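Local coordinates for aldehyde dehydrogenase (PDB 3K9D), which probably oxidises or reduces aldehyde or oxo groups with NAD or NADP as cofactor, at residues 54-59 and 65-70; 88-93 and 438-443; 157-162 and 170-175; 338-343 and 367-372. All coordinates share one frame; numbering follows the deposited sequence.

Contact 1: residues 54-59 and 65-70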
loop_
_atom_site.group_PDB
_atom_site.type_symbol
_atom_site.label_atom_id
_atom_site.label_comp_id
_atom_site.label_asym_id
_atom_site.label_seq_id
_atom_site.Cartn_x
_atom_site.Cartn_y
_atom_site.Cartn_z
ATOM N N LEU A 54 -22.930 -22.654 -7.288
ATOM C CA LEU A 54 -22.670 -21.407 -6.581
ATOM C C LEU A 54 -23.311 -20.204 -7.264
ATOM O O LEU A 54 -23.875 -19.344 -6.587
ATOM C CB LEU A 54 -21.163 -21.208 -6.414
ATOM C CG LEU A 54 -20.497 -22.285 -5.554
ATOM C CD1 LEU A 54 -18.985 -22.125 -5.593
ATOM C CD2 LEU A 54 -21.052 -22.252 -4.103
ATOM N N ALA A 55 -23.232 -20.156 -8.598
ATOM C CA ALA A 55 -23.951 -19.148 -9.403
ATOM C C ALA A 55 -25.452 -19.151 -9.116
ATOM O O ALA A 55 -26.027 -18.089 -8.903
ATOM C CB ALA A 55 -23.714 -19.375 -10.888
ATOM N N LYS A 56 -26.074 -20.339 -9.100
ATOM C CA LYS A 56 -27.515 -20.447 -8.791
ATOM C C LYS A 56 -27.850 -20.022 -7.362
ATOM O O LYS A 56 -28.825 -19.308 -7.165
ATOM C CB LYS A 56 -28.078 -21.851 -9.075
ATOM C CG LYS A 56 -29.624 -21.948 -9.089
ATOM C CD LYS A 56 -30.293 -20.793 -9.861
ATOM C CE LYS A 56 -31.752 -21.066 -10.130
ATOM N NZ LYS A 56 -32.601 -19.856 -10.022
ATOM N N MET A 57 -27.045 -20.454 -6.382
ATOM C CA MET A 57 -27.200 -20.005 -4.985
ATOM C C MET A 57 -27.200 -18.469 -4.876
ATOM O O MET A 57 -28.118 -17.882 -4.295
ATOM C CB MET A 57 -26.128 -20.616 -4.057
ATOM C CG MET A 57 -26.328 -22.098 -3.742
ATOM S SD MET A 57 -25.166 -22.821 -2.552
ATOM C CE MET A 57 -25.998 -22.404 -1.013
ATOM N N ALA A 58 -26.198 -17.833 -5.475
ATOM C CA ALA A 58 -26.036 -16.377 -5.408
ATOM C C ALA A 58 -27.186 -15.643 -6.105
ATOM O O ALA A 58 -27.667 -14.615 -5.607
ATOM C CB ALA A 58 -24.691 -15.965 -5.998
ATOM N N HIS A 59 -27.633 -16.196 -7.233
ATOM C CA HIS A 59 -28.754 -15.650 -7.996
ATOM C C HIS A 59 -30.053 -15.724 -7.191
ATOM O O HIS A 59 -30.790 -14.740 -7.126
ATOM C CB HIS A 59 -28.892 -16.374 -9.353
ATOM C CG HIS A 59 -30.007 -15.857 -10.209
ATOM N ND1 HIS A 59 -31.088 -16.630 -10.577
ATOM C CD2 HIS A 59 -30.212 -14.641 -10.767
ATOM C CE1 HIS A 59 -31.913 -15.910 -11.316
ATOM N NE2 HIS A 59 -31.405 -14.699 -11.444
ATOM N N GLY A 65 -28.766 -10.357 -10.921
ATOM C CA GLY A 65 -28.074 -10.919 -12.060
ATOM C C GLY A 65 -28.746 -12.007 -12.862
ATOM O O GLY A 65 -29.956 -12.222 -12.775
ATOM N N ILE A 66 -27.923 -12.673 -13.664
ATOM C CA ILE A 66 -28.356 -13.712 -14.587
ATOM C C ILE A 66 -27.564 -14.979 -14.232
ATOM O O ILE A 66 -26.334 -14.942 -14.121
ATOM C CB ILE A 66 -28.099 -13.282 -16.052
ATOM C CG1 ILE A 66 -28.927 -12.045 -16.393
ATOM C CG2 ILE A 66 -28.413 -14.417 -17.039
ATOM C CD1 ILE A 66 -28.487 -11.314 -17.658
ATOM N N TRP A 67 -28.272 -16.084 -14.010
ATOM C CA TRP A 67 -27.614 -17.356 -13.684
ATOM C C TRP A 67 -26.432 -17.658 -14.613
ATOM O O TRP A 67 -25.304 -17.786 -14.137
ATOM C CB TRP A 67 -28.635 -18.502 -13.657
ATOM C CG TRP A 67 -28.106 -19.872 -13.199
ATOM C CD1 TRP A 67 -26.861 -20.174 -12.706
ATOM C CD2 TRP A 67 -28.847 -21.094 -13.172
ATOM N NE1 TRP A 67 -26.779 -21.512 -12.406
ATOM C CE2 TRP A 67 -27.987 -22.098 -12.679
ATOM C CE3 TRP A 67 -30.157 -21.439 -13.529
ATOM C CZ2 TRP A 67 -28.398 -23.430 -12.529
ATOM C CZ3 TRP A 67 -30.561 -22.758 -13.380
ATOM C CH2 TRP A 67 -29.684 -23.735 -12.886
ATOM N N GLN A 68 -26.683 -17.712 -15.922
ATOM C CA GLN A 68 -25.644 -17.948 -16.948
ATOM C C GLN A 68 -24.386 -17.087 -16.760
ATOM O O GLN A 68 -23.268 -17.601 -16.783
ATOM C CB GLN A 68 -26.222 -17.723 -18.357
ATOM C CG GLN A 68 -25.286 -18.167 -19.511
ATOM C CD GLN A 68 -25.889 -17.990 -20.908
ATOM O OE1 GLN A 68 -27.098 -17.784 -21.067
ATOM N NE2 GLN A 68 -25.039 -18.078 -21.929
ATOM N N ASP A 69 -24.587 -15.782 -16.574
ATOM C CA ASP A 69 -23.488 -14.829 -16.407
ATOM C C ASP A 69 -22.645 -15.040 -15.144
ATOM O O ASP A 69 -21.423 -14.887 -15.188
ATOM C CB ASP A 69 -24.012 -13.390 -16.493
ATOM C CG ASP A 69 -24.487 -13.010 -17.920
ATOM O OD1 ASP A 69 -24.224 -13.755 -18.889
ATOM O OD2 ASP A 69 -25.107 -11.951 -18.066
ATOM N N LYS A 70 -23.299 -15.387 -14.036
ATOM C CA LYS A 70 -22.610 -15.730 -12.781
ATOM C C LYS A 70 -21.783 -17.023 -12.874
ATOM O O LYS A 70 -20.804 -17.181 -12.141
ATOM C CB LYS A 70 -23.613 -15.841 -11.628
ATOM C CG LYS A 70 -23.859 -14.561 -10.860
ATOM C CD LYS A 70 -25.277 -14.521 -10.303
ATOM C CE LYS A 70 -25.363 -13.670 -9.037
ATOM N NZ LYS A 70 -24.707 -12.314 -9.213
#
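A55 turns its methyl group toward residues 65-70 and meets two side chains there: CB lies 3.6 Å from K70 CB and 3.7 Å from W67 CD1, the latter approach being at the rim of the indole, close to its plane. K56 follows on the face of the same ring. With CG anti to the backbone N (chi1 -166°) and a bend at chi2, its methylene chain lies over the indole and crosses it at about a right angle; CB sits above the NE1–CE2 bond, and CD stands 3.7 Å from the centroid of the six-membered ring, 15° off the normal, a CH-pi contact. W67 NE1 is hydrogen-bonded to the carbonyl O of E52, one turn before K56.

Helix 51-62 and helix 67-85 follow each other in the aldehyde dehydrogenase fold, joined by a short loop, and pack together beside it.

A58 also points toward the second helix, and its CB touches K70 CE at 3.9 Å. This aliphatic part of K70 runs on past the backbone N of H59, while NZ makes a salt bridge with D246. H59 reaches forward to the loop that joins the helices: its imidazole lies with CD2 3.2 Å from G65 O, near the ring plane, and one ring face is covered off-centre by W67 N.

Contact 2: residues 88-93 and 438-443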
loop_
_atom_site.group_PDB
_atom_site.type_symbol
_atom_site.label_atom_id
_atom_site.label_comp_id
_atom_site.label_asym_id
_atom_site.label_seq_id
_atom_site.Cartn_x
_atom_site.Cartn_y
_atom_site.Cartn_z
ATOM N N MET A 88 3.708 -18.398 -11.254
ATOM C CA MET A 88 4.305 -17.245 -10.566
ATOM C C MET A 88 5.100 -17.674 -9.324
ATOM O O MET A 88 4.691 -18.589 -8.605
ATOM C CB MET A 88 3.222 -16.241 -10.169
ATOM C CG MET A 88 2.624 -15.407 -11.328
ATOM S SD MET A 88 1.246 -14.350 -10.791
ATOM C CE MET A 88 2.054 -13.313 -9.557
ATOM N N LYS A 89 6.230 -17.009 -9.083
ATOM C CA LYS A 89 7.069 -17.289 -7.906
ATOM C C LYS A 89 6.613 -16.380 -6.771
ATOM O O LYS A 89 6.666 -15.152 -6.895
ATOM C CB LYS A 89 8.558 -17.053 -8.188
ATOM C CG LYS A 89 8.974 -16.979 -9.650
ATOM C CD LYS A 89 9.593 -18.259 -10.165
ATOM C CE LYS A 89 9.910 -18.112 -11.651
ATOM N NZ LYS A 89 10.704 -19.246 -12.185
ATOM N N THR A 90 6.132 -16.979 -5.680
ATOM C CA THR A 90 5.471 -16.225 -4.604
ATOM C C THR A 90 5.905 -16.635 -3.191
ATOM O O THR A 90 5.486 -16.018 -2.201
ATOM C CB THR A 90 3.917 -16.347 -4.691
ATOM O OG1 THR A 90 3.519 -17.715 -4.519
ATOM C CG2 THR A 90 3.389 -15.821 -6.018
ATOM N N ILE A 91 6.733 -17.674 -3.110
ATOM C CA ILE A 91 7.106 -18.304 -1.848
ATOM C C ILE A 91 8.633 -18.376 -1.719
ATOM O O ILE A 91 9.320 -18.845 -2.625
ATOM C CB ILE A 91 6.490 -19.743 -1.720
ATOM C CG1 ILE A 91 4.952 -19.718 -1.770
ATOM C CG2 ILE A 91 7.003 -20.480 -0.472
ATOM C CD1 ILE A 91 4.265 -19.060 -0.564
ATOM N N GLY A 92 9.162 -17.901 -0.596
ATOM C CA GLY A 92 10.582 -18.116 -0.290
ATOM C C GLY A 92 11.509 -17.249 -1.122
ATOM O O GLY A 92 11.117 -16.174 -1.557
ATOM N N MET A 93 12.729 -17.737 -1.349
ATOM C CA MET A 93 13.758 -16.992 -2.073
ATOM C C MET A 93 13.364 -16.750 -3.527
ATOM O O MET A 93 13.171 -17.700 -4.286
ATOM C CB MET A 93 15.087 -17.738 -2.030
ATOM C CG MET A 93 16.226 -17.019 -2.726
ATOM S SD MET A 93 17.007 -15.804 -1.651
ATOM C CE MET A 93 17.827 -16.902 -0.511
ATOM N N ASN A 438 0.488 -8.307 -4.580
ATOM C CA ASN A 438 0.001 -7.318 -3.616
ATOM C C ASN A 438 -0.207 -7.911 -2.222
ATOM O O ASN A 438 -0.690 -7.228 -1.306
ATOM C CB ASN A 438 -1.324 -6.725 -4.094
ATOM C CG ASN A 438 -1.240 -6.168 -5.497
ATOM O OD1 ASN A 438 -1.525 -6.867 -6.459
ATOM N ND2 ASN A 438 -0.821 -4.918 -5.620
ATOM N N LEU A 439 0.120 -9.196 -2.082
ATOM C CA LEU A 439 -0.169 -9.954 -0.870
ATOM C C LEU A 439 1.055 -10.671 -0.301
ATOM O O LEU A 439 0.931 -11.634 0.457
ATOM C CB LEU A 439 -1.321 -10.936 -1.111
ATOM C CG LEU A 439 -2.646 -10.229 -1.433
ATOM C CD1 LEU A 439 -3.551 -11.174 -2.182
ATOM C CD2 LEU A 439 -3.328 -9.662 -0.157
ATOM N N PHE A 440 2.230 -10.209 -0.706
ATOM C CA PHE A 440 3.461 -10.501 0.031
ATOM C C PHE A 440 4.360 -9.273 0.075
ATOM O O PHE A 440 4.313 -8.429 -0.832
ATOM C CB PHE A 440 4.198 -11.782 -0.445
ATOM C CG PHE A 440 4.751 -11.723 -1.843
ATOM C CD1 PHE A 440 6.035 -11.243 -2.084
ATOM C CD2 PHE A 440 4.007 -12.199 -2.915
ATOM C CE1 PHE A 440 6.552 -11.204 -3.380
ATOM C CE2 PHE A 440 4.516 -12.172 -4.213
ATOM C CZ PHE A 440 5.784 -11.668 -4.450
ATOM N N ASN A 441 5.139 -9.173 1.157
ATOM C CA ASN A 441 6.204 -8.193 1.289
ATOM C C ASN A 441 7.494 -8.813 0.764
ATOM O O ASN A 441 7.661 -10.025 0.797
ATOM C CB ASN A 441 6.432 -7.815 2.763
ATOM C CG ASN A 441 5.302 -7.014 3.370
ATOM O OD1 ASN A 441 4.882 -7.311 4.489
ATOM N ND2 ASN A 441 4.833 -5.969 2.673
ATOM N N ILE A 442 8.418 -7.976 0.307
ATOM C CA ILE A 442 9.755 -8.445 -0.028
ATOM C C ILE A 442 10.758 -8.114 1.089
ATOM O O ILE A 442 10.939 -6.949 1.453
ATOM C CB ILE A 442 10.216 -7.895 -1.385
ATOM C CG1 ILE A 442 9.255 -8.388 -2.490
ATOM C CG2 ILE A 442 11.677 -8.244 -1.658
ATOM C CD1 ILE A 442 9.901 -8.749 -3.810
ATOM N N ARG A 443 11.382 -9.151 1.636
ATOM C CA ARG A 443 12.539 -8.994 2.528
ATOM C C ARG A 443 13.837 -8.982 1.715
ATOM O O ARG A 443 14.084 -9.889 0.918
ATOM C CB ARG A 443 12.576 -10.115 3.567
ATOM C CG ARG A 443 13.875 -10.232 4.367
ATOM C CD ARG A 443 13.923 -11.536 5.164
ATOM N NE ARG A 443 12.702 -11.742 5.946
ATOM C CZ ARG A 443 12.093 -12.914 6.116
ATOM N NH1 ARG A 443 12.566 -14.012 5.543
ATOM N NH2 ARG A 443 10.985 -12.979 6.845
#
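F440 and T90 make the main touch between residues 438-443 and 88-93, a light one through a single aromatic ring. The carbonyl O of T90 stands over one face of the phenyl group, displaced toward the rim, at 4.2 Å from F440 CD2. Beside it the T90 methyl comes to the same side chain, CG2 lying 4.2 Å from F440 CE2. The peptide oxygen of K89 approaches the far end of the ring obliquely, 4.3 Å from F440 CZ. These are loose van der Waals approaches, and no polar group of one segment bonds to the other.

The phenyl group is brought there by a chi1 of 66°, which sets CG between the backbone N and the carbonyl carbon, while CB already points toward residues 88-93. L94 and A106 also pack against F440.

T90 has polar partners of its own. Its OG1 is hydrogen-bonded to the carbonyl O of K134 and its backbone N to the side-chain OE1 of Q33, which probably helps to hold its carbonyl and methyl groups beside the ring. In residues 438-443, N441 and R443 pair through their backbones with V107 and V105 of strand 102-116, and both side chains bond to the second subunit, N441 OD1 to A424 N of that subunit.

Strand 102-116 pairs antiparallel with both 92-97 and 440-447, so the two segments are flanking strand ends joined through a shared neighbour. The subunit-bridging bonds of 440-447 are consistent with the oligomerisation strands known from aldehyde dehydrogenases.

Contact 3: residues 157-162 and 170-175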
loop_
_atom_site.group_PDB
_atom_site.type_symbol
_atom_site.label_atom_id
_atom_site.label_comp_id
_atom_site.label_asym_id
_atom_site.label_seq_id
_atom_site.Cartn_x
_atom_site.Cartn_y
_atom_site.Cartn_z
ATOM N N ILE A 157 -16.854 -25.366 0.305
ATOM C CA ILE A 157 -16.406 -26.181 -0.837
ATOM C C ILE A 157 -14.904 -26.063 -1.125
ATOM O O ILE A 157 -14.216 -27.076 -1.237
ATOM C CB ILE A 157 -17.244 -25.898 -2.125
ATOM C CG1 ILE A 157 -18.624 -26.559 -2.015
ATOM C CG2 ILE A 157 -16.532 -26.393 -3.393
ATOM C CD1 ILE A 157 -19.594 -26.156 -3.120
ATOM N N ILE A 158 -14.389 -24.841 -1.235
ATOM C CA ILE A 158 -12.982 -24.667 -1.623
ATOM C C ILE A 158 -12.013 -24.990 -0.473
ATOM O O ILE A 158 -10.861 -25.350 -0.712
ATOM C CB ILE A 158 -12.713 -23.276 -2.287
ATOM C CG1 ILE A 158 -12.837 -22.146 -1.269
ATOM C CG2 ILE A 158 -13.651 -23.070 -3.520
ATOM C CD1 ILE A 158 -12.721 -20.756 -1.875
ATOM N N SER A 159 -12.532 -24.892 0.757
ATOM C CA SER A 159 -11.820 -25.147 2.003
ATOM C C SER A 159 -11.525 -26.635 2.140
ATOM O O SER A 159 -10.409 -27.025 2.444
ATOM C CB SER A 159 -12.682 -24.701 3.187
ATOM O OG SER A 159 -11.902 -24.234 4.269
ATOM N N GLU A 160 -12.545 -27.458 1.908
ATOM C CA GLU A 160 -12.412 -28.897 1.960
ATOM C C GLU A 160 -11.435 -29.441 0.916
ATOM O O GLU A 160 -10.675 -30.353 1.221
ATOM C CB GLU A 160 -13.780 -29.571 1.842
ATOM C CG GLU A 160 -14.627 -29.465 3.106
ATOM C CD GLU A 160 -16.071 -29.925 2.903
ATOM O OE1 GLU A 160 -16.913 -29.604 3.773
ATOM O OE2 GLU A 160 -16.366 -30.601 1.885
ATOM N N ALA A 161 -11.438 -28.872 -0.289
ATOM C CA ALA A 161 -10.532 -29.327 -1.358
ATOM C C ALA A 161 -9.107 -28.881 -1.059
ATOM O O ALA A 161 -8.159 -29.627 -1.293
ATOM C CB ALA A 161 -10.961 -28.800 -2.684
ATOM N N ALA A 162 -8.968 -27.661 -0.538
ATOM C CA ALA A 162 -7.684 -27.157 -0.045
ATOM C C ALA A 162 -7.120 -28.077 1.040
ATOM O O ALA A 162 -5.983 -28.511 0.942
ATOM C CB ALA A 162 -7.838 -25.748 0.486
ATOM N N GLY A 170 -8.708 -24.019 9.095
ATOM C CA GLY A 170 -8.799 -22.649 9.607
ATOM C C GLY A 170 -8.100 -21.587 8.777
ATOM O O GLY A 170 -8.243 -20.381 9.053
ATOM N N ALA A 171 -7.357 -22.026 7.755
ATOM C CA ALA A 171 -6.693 -21.116 6.816
ATOM C C ALA A 171 -7.668 -20.406 5.905
ATOM O O ALA A 171 -7.371 -19.326 5.409
ATOM C CB ALA A 171 -5.669 -21.857 5.989
ATOM N N ILE A 172 -8.821 -21.021 5.662
ATOM C CA ILE A 172 -9.870 -20.399 4.833
ATOM C C ILE A 172 -11.182 -20.461 5.596
ATOM O O ILE A 172 -11.724 -21.547 5.827
ATOM C CB ILE A 172 -10.025 -21.110 3.448
ATOM C CG1 ILE A 172 -8.689 -21.106 2.691
ATOM C CG2 ILE A 172 -11.164 -20.465 2.636
ATOM C CD1 ILE A 172 -8.530 -22.244 1.740
ATOM N N SER A 173 -11.673 -19.307 6.018
ATOM C CA SER A 173 -12.853 -19.264 6.866
ATOM C C SER A 173 -13.755 -18.082 6.543
ATOM O O SER A 173 -13.399 -17.218 5.745
ATOM C CB SER A 173 -12.453 -19.279 8.356
ATOM O OG SER A 173 -11.687 -18.129 8.699
ATOM N N CYS A 174 -14.917 -18.042 7.186
ATOM C CA CYS A 174 -15.905 -17.013 6.929
ATOM C C CYS A 174 -16.734 -16.819 8.180
ATOM O O CYS A 174 -17.104 -17.807 8.826
ATOM C CB CYS A 174 -16.819 -17.468 5.775
ATOM S SG CYS A 174 -17.978 -16.242 5.117
ATOM N N MET A 175 -17.002 -15.557 8.529
ATOM C CA MET A 175 -18.014 -15.209 9.540
ATOM C C MET A 175 -19.363 -15.829 9.158
ATOM O O MET A 175 -19.802 -15.727 8.005
ATOM C CB MET A 175 -18.185 -13.688 9.641
ATOM C CG MET A 175 -16.912 -12.897 9.967
ATOM S SD MET A 175 -17.083 -11.133 9.686
ATOM C CE MET A 175 -18.556 -10.815 10.657
HETATM O O HOH W 1 -8.636 -24.163 5.424
#
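In the beta-alpha-beta unit formed by strand 138-143, helix 148-164 and strand 172-174, this contact is where the helix lies against the strand that follows it. Parallel pairing of 138-143 with 172-174 completes the crossover, and S159 and A162 of the helix touch I172 of the strand. The CA atoms of S159 and I172 are the nearest across the two segments, 5.9 Å apart.

S159 supplies the polar part. Its hydroxyl OG lies 3.1 Å from the carbonyl O of I172 and could donate to it, but E163 OE2 also lies within reach as a weak alternative, so the bond is not settled. The same hydroxyl is 3.7 Å from I172 CB. A water accepts from I172 N at 3.2 Å and has a weak, long link to S159 OG, so that the N-H of I172 has the water and its C=O has the S159 hydroxyl nearby.

The apolar part is made by I172, whose CB points toward the helix. With CG1 beside the backbone N and anti to the carbonyl carbon (chi1 -57°), the longer branch carries CD1 to A162 CB at 3.8 Å. Beyond this pair, T129 and I133 of helix 121-134 touch I172, while I39 and I43 of helix 33-49 touch A162.

A buried edge of the strand is therefore joined to its helix by methyl packing at one residue of the helix and by a hydroxyl at another, and the backbone of I172 probably meets part of its polar demand through that hydroxyl and a single water.

Contact 4: residues 338-343 and 367-372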
loop_
_atom_site.group_PDB
_atom_site.type_symbol
_atom_site.label_atom_id
_atom_site.label_comp_id
_atom_site.label_asym_id
_atom_site.label_seq_id
_atom_site.Cartn_x
_atom_site.Cartn_y
_atom_site.Cartn_z
ATOM N N TYR A 338 -28.006 10.046 -13.575
ATOM C CA TYR A 338 -27.379 9.411 -14.762
ATOM C C TYR A 338 -25.860 9.590 -14.867
ATOM O O TYR A 338 -25.172 8.784 -15.516
ATOM C CB TYR A 338 -28.065 9.858 -16.061
ATOM C CG TYR A 338 -29.495 9.404 -16.124
ATOM C CD1 TYR A 338 -29.813 8.045 -16.050
ATOM C CD2 TYR A 338 -30.535 10.323 -16.234
ATOM C CE1 TYR A 338 -31.136 7.616 -16.088
ATOM C CE2 TYR A 338 -31.860 9.901 -16.259
ATOM C CZ TYR A 338 -32.148 8.543 -16.196
ATOM O OH TYR A 338 -33.458 8.109 -16.232
ATOM N N SER A 339 -25.342 10.630 -14.213
ATOM C CA SER A 339 -23.907 10.896 -14.166
ATOM C C SER A 339 -23.193 10.080 -13.089
ATOM O O SER A 339 -22.002 10.282 -12.843
ATOM C CB SER A 339 -23.645 12.392 -13.942
ATOM O OG SER A 339 -23.940 12.778 -12.601
ATOM N N ARG A 340 -23.917 9.147 -12.468
ATOM C CA ARG A 340 -23.421 8.362 -11.331
ATOM C C ARG A 340 -23.569 6.849 -11.545
ATOM O O ARG A 340 -24.158 6.395 -12.536
ATOM C CB ARG A 340 -24.133 8.801 -10.042
ATOM C CG ARG A 340 -24.006 10.315 -9.732
ATOM C CD ARG A 340 -24.722 10.713 -8.456
ATOM N NE ARG A 340 -24.411 9.808 -7.347
ATOM C CZ ARG A 340 -25.003 9.852 -6.153
ATOM N NH1 ARG A 340 -24.653 8.993 -5.200
ATOM N NH2 ARG A 340 -25.944 10.753 -5.906
ATOM N N GLU A 341 -23.023 6.068 -10.617
ATOM C CA GLU A 341 -22.933 4.628 -10.786
ATOM C C GLU A 341 -24.310 3.976 -10.648
ATOM O O GLU A 341 -24.968 4.087 -9.613
ATOM C CB GLU A 341 -21.911 4.042 -9.813
ATOM C CG GLU A 341 -21.809 2.524 -9.823
ATOM C CD GLU A 341 -21.103 2.013 -8.590
ATOM O OE1 GLU A 341 -21.648 2.178 -7.475
ATOM O OE2 GLU A 341 -20.001 1.460 -8.732
ATOM N N LYS A 342 -24.764 3.367 -11.741
ATOM C CA LYS A 342 -26.021 2.643 -11.777
ATOM C C LYS A 342 -25.638 1.217 -12.092
ATOM O O LYS A 342 -25.247 0.904 -13.218
ATOM C CB LYS A 342 -26.936 3.179 -12.888
ATOM C CG LYS A 342 -27.086 4.685 -12.919
ATOM C CD LYS A 342 -27.612 5.210 -14.249
ATOM C CE LYS A 342 -26.620 5.094 -15.399
ATOM N NZ LYS A 342 -25.369 5.917 -15.331
ATOM N N LEU A 343 -25.709 0.357 -11.091
ATOM C CA LEU A 343 -25.273 -1.024 -11.255
ATOM C C LEU A 343 -26.430 -1.838 -11.808
ATOM O O LEU A 343 -26.965 -2.707 -11.135
ATOM C CB LEU A 343 -24.782 -1.596 -9.924
ATOM C CG LEU A 343 -23.417 -1.154 -9.397
ATOM C CD1 LEU A 343 -23.136 -1.824 -8.054
ATOM C CD2 LEU A 343 -22.295 -1.460 -10.396
ATOM N N TYR A 367 -14.273 13.150 -12.075
ATOM C CA TYR A 367 -13.888 13.907 -10.869
ATOM C C TYR A 367 -15.018 14.056 -9.860
ATOM O O TYR A 367 -14.764 14.091 -8.660
ATOM C CB TYR A 367 -13.241 15.252 -11.212
ATOM C CG TYR A 367 -11.803 15.124 -11.654
ATOM C CD1 TYR A 367 -10.883 14.396 -10.898
ATOM C CD2 TYR A 367 -11.360 15.730 -12.826
ATOM C CE1 TYR A 367 -9.554 14.274 -11.307
ATOM C CE2 TYR A 367 -10.043 15.606 -13.249
ATOM C CZ TYR A 367 -9.143 14.885 -12.483
ATOM O OH TYR A 367 -7.837 14.771 -12.901
ATOM N N HIS A 368 -16.263 14.098 -10.335
ATOM C CA HIS A 368 -17.411 14.006 -9.432
ATOM C C HIS A 368 -17.619 12.595 -8.864
ATOM O O HIS A 368 -17.916 12.442 -7.690
ATOM C CB HIS A 368 -18.686 14.476 -10.110
ATOM C CG HIS A 368 -18.746 15.957 -10.318
ATOM N ND1 HIS A 368 -18.109 16.586 -11.365
ATOM C CD2 HIS A 368 -19.394 16.928 -9.633
ATOM C CE1 HIS A 368 -18.348 17.884 -11.306
ATOM N NE2 HIS A 368 -19.129 18.118 -10.266
ATOM N N GLU A 369 -17.483 11.579 -9.712
ATOM C CA GLU A 369 -17.696 10.197 -9.310
ATOM C C GLU A 369 -17.007 9.251 -10.297
ATOM O O GLU A 369 -17.229 9.339 -11.512
ATOM C CB GLU A 369 -19.201 9.882 -9.204
ATOM C CG GLU A 369 -19.502 8.459 -8.749
ATOM C CD GLU A 369 -20.937 8.252 -8.266
ATOM O OE1 GLU A 369 -21.533 9.189 -7.690
ATOM O OE2 GLU A 369 -21.463 7.132 -8.445
ATOM N N GLY A 370 -16.174 8.352 -9.770
ATOM C CA GLY A 370 -15.522 7.337 -10.586
ATOM C C GLY A 370 -14.040 7.489 -10.878
ATOM O O GLY A 370 -13.436 6.565 -11.416
ATOM N N ALA A 371 -13.452 8.641 -10.535
ATOM C CA ALA A 371 -11.998 8.850 -10.660
ATOM C C ALA A 371 -11.194 7.685 -10.077
ATOM O O ALA A 371 -11.525 7.153 -9.011
ATOM C CB ALA A 371 -11.575 10.166 -9.999
ATOM N N GLY A 372 -10.164 7.265 -10.792
ATOM C CA GLY A 372 -9.379 6.125 -10.349
ATOM C C GLY A 372 -9.844 4.760 -10.820
ATOM O O GLY A 372 -9.065 3.824 -10.799
HETATM O O HOH W 2 -23.164 6.626 -6.420
HETATM O O HOH W 3 -21.213 5.072 -5.762
#
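The carboxylate of E369 reaches across to R340 and the backbone of E341, joining the end of helix 355-368 to the loop before strand 346-352 in the part of the aldehyde dehydrogenase fold built on the seven-stranded parallel sheet. E369 is the first residue to leave helical geometry, and its chain runs extended, CG anti to the backbone N, to cross R340 at about a right angle.

The two flat groups are far from coplanar, with 71° between the guanidinium and carboxylate planes. R340 NE bonds E369 OE1 at 3.0 Å in a salt bridge, meeting the syn side of the carboxylate, although the N-H is bent at 133°. The other oxygen, OE2, takes the N-H of E341 at 2.9 Å from above the carboxylate plane, by a straighter bond of 162°. Together they grip both oxygens and probably limit rotation of the carboxylate. R340 NH2 is bonded to the carbonyl oxygens of G296 and A334, and E341 OE2 to the backbone N of G220. One water links the two side chains, accepting from R340 NH1 and donating to E369 OE2 at 2.7 Å.

From the N terminus, contact 1 is the first to close, a short turn between helices 51-62 and 67-85. The chain then opens contact 2 at residues 88-93, which closes only at 438-443; contacts 3 and 4 both nest inside that long loop, one after the other, and none of the four cross. Contact 3 closes the helix-to-strand step of a beta-alpha-beta unit and reaches the same mixed sheet as contact 2. Contact 1 touches contact 3 where L54 packs on I157. Contact 4, in the parallel-sheet part of the fold, closes a loop holding strand 346-352 and most of helix 355-368; its centre lies about 35 Å from those of contacts 2 and 3, on the opposite side of the chain's centre.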